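Local coordinates for bartonella effector protein (Bep) substrate of VirB T4SS (Bartonella sp. 1-1C, PDB 4PY3), which is an effector whose N-terminal Fic domain, the part in this chain, belongs to a family that typically transfers AMP to protein hydroxyls, though its Fic motif is non-canonical, at residues L145-N150 / Q163-F167. Residues are numbered along the deposited sequence; the frame is centred on the assembly and turned at random.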
# COMPACT_ATOMS: atom_id res chain seq x y z
N LEU A 145 3.66 1.28 12.21
CA LEU A 145 3.98 0.38 11.10
C LEU A 145 3.37 0.88 9.78
O LEU A 145 3.98 0.72 8.71
CB LEU A 145 3.53 -1.08 11.41
CG LEU A 145 4.33 -2.21 12.07
CD1 LEU A 145 4.49 -1.84 13.51
CD2 LEU A 145 3.86 -3.70 12.06
N PHE A 146 2.19 1.49 9.85
CA PHE A 146 1.53 2.04 8.66
C PHE A 146 2.30 3.20 8.09
O PHE A 146 2.51 3.30 6.86
CB PHE A 146 0.11 2.50 8.99
CG PHE A 146 -0.73 2.74 7.77
CD1 PHE A 146 -1.41 1.69 7.18
CD2 PHE A 146 -0.85 4.01 7.22
CE1 PHE A 146 -2.20 1.89 6.06
CE2 PHE A 146 -1.65 4.22 6.09
CZ PHE A 146 -2.32 3.16 5.51
N VAL A 147 2.74 4.09 8.97
CA VAL A 147 3.57 5.23 8.57
C VAL A 147 4.86 4.75 7.89
O VAL A 147 5.26 5.27 6.86
CB VAL A 147 3.92 6.13 9.78
CG1 VAL A 147 5.09 7.06 9.47
CG2 VAL A 147 2.70 6.94 10.19
N PHE A 148 5.49 3.75 8.50
CA PHE A 148 6.72 3.19 7.96
C PHE A 148 6.51 2.63 6.54
O PHE A 148 7.20 3.02 5.60
CB PHE A 148 7.27 2.12 8.90
CG PHE A 148 8.53 1.45 8.40
CD1 PHE A 148 9.56 2.20 7.85
CD2 PHE A 148 8.68 0.08 8.49
CE1 PHE A 148 10.72 1.58 7.39
CE2 PHE A 148 9.84 -0.54 8.03
CZ PHE A 148 10.85 0.21 7.47
N LEU A 149 5.53 1.75 6.39
CA LEU A 149 5.24 1.13 5.11
C LEU A 149 4.86 2.16 4.06
O LEU A 149 5.29 2.08 2.90
CB LEU A 149 4.11 0.10 5.24
CG LEU A 149 3.75 -0.60 3.93
CD1 LEU A 149 4.95 -1.31 3.33
CD2 LEU A 149 2.62 -1.60 4.14
N ASN A 150 4.06 3.14 4.47
CA ASN A 150 3.66 4.20 3.57
C ASN A 150 4.85 4.93 2.96
O ASN A 150 4.85 5.26 1.77
CB ASN A 150 2.76 5.21 4.26
CG ASN A 150 2.26 6.26 3.30
OD1 ASN A 150 1.44 5.98 2.43
ND2 ASN A 150 2.78 7.47 3.42
N GLN A 163 -1.95 -1.36 0.83
CA GLN A 163 -1.59 -1.26 2.25
C GLN A 163 -2.82 -1.20 3.15
O GLN A 163 -2.82 -1.81 4.21
CB GLN A 163 -0.57 -0.15 2.55
CG GLN A 163 -1.08 1.21 2.18
CD GLN A 163 0.03 2.27 2.10
OE1 GLN A 163 1.23 1.97 1.91
NE2 GLN A 163 -0.38 3.52 2.23
N ARG A 164 -3.91 -0.60 2.68
CA ARG A 164 -5.15 -0.60 3.46
C ARG A 164 -5.72 -2.00 3.62
O ARG A 164 -6.10 -2.39 4.73
CB ARG A 164 -6.20 0.30 2.85
CG ARG A 164 -5.80 1.75 2.91
CD ARG A 164 -6.82 2.61 2.20
NE ARG A 164 -6.24 3.93 1.97
CZ ARG A 164 -6.91 5.00 1.56
NH1 ARG A 164 -8.22 4.94 1.35
NH2 ARG A 164 -6.26 6.14 1.36
N VAL A 165 -5.78 -2.76 2.53
CA VAL A 165 -6.28 -4.13 2.63
C VAL A 165 -5.40 -4.95 3.58
O VAL A 165 -5.90 -5.73 4.38
CB VAL A 165 -6.39 -4.82 1.26
CG1 VAL A 165 -6.68 -6.31 1.41
CG2 VAL A 165 -7.50 -4.18 0.46
N PHE A 166 -4.09 -4.75 3.48
CA PHE A 166 -3.13 -5.46 4.31
C PHE A 166 -3.41 -5.18 5.80
O PHE A 166 -3.50 -6.10 6.60
CB PHE A 166 -1.72 -5.01 3.94
CG PHE A 166 -0.62 -5.73 4.68
CD1 PHE A 166 -0.28 -5.36 5.98
CD2 PHE A 166 0.10 -6.74 4.06
CE1 PHE A 166 0.74 -6.00 6.65
CE2 PHE A 166 1.12 -7.39 4.74
CZ PHE A 166 1.44 -7.02 6.04
N PHE A 167 -3.57 -3.91 6.15
CA PHE A 167 -3.81 -3.54 7.55
C PHE A 167 -5.18 -3.91 8.05
O PHE A 167 -5.32 -4.29 9.21
CB PHE A 167 -3.51 -2.06 7.80
CG PHE A 167 -2.07 -1.82 8.11
CD1 PHE A 167 -1.10 -1.86 7.10
CD2 PHE A 167 -1.65 -1.60 9.42
CE1 PHE A 167 0.24 -1.66 7.39
CE2 PHE A 167 -0.31 -1.40 9.71
CZ PHE A 167 0.63 -1.43 8.70
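Phe146 lies across from Phe167 and Asn150 from Gln163, on helix segments that run roughly antiparallel, at 152°, with axes 11.4 Å apart. Two rings, the Gln163 chain and Leu149 bridge this spacing. Phe146 and Phe167 form a T-shaped pair, with ring centroids 5.0 Å apart and planes at 79°. The edge atom Phe146 CD1 sits over the centre of the Phe167 face, and Phe146 CB makes a CH-pi contact with that ring. Leu149 CD2 comes to the edge of Phe167, 4.0 Å from CE1. The same methyl packs 3.8 Å from Gln163 CB. Gln163 has CG between its backbone N and carbonyl carbon (chi1 61°), and the chain then extends toward helix 135-152. Gln163 NE2 gives a nearly straight hydrogen bond of 3.1 Å to Asn150 OD1. The donor meets a lone pair in the carbonyl plane, and OD1 lies close to the Gln163 amide plane, so the bond holds the NE2 end of this buried amide toward Asn150. The two helices flank the Fic-motif loop, and Gln163 lies at the C-terminal end of that motif, which here departs from the canonical sequence. Helix 185-197 covers Phe146 and Asn150, helix 113-126 packs on Leu145 and Leu149, and helix 59-70 meets Leu149 and Phe166.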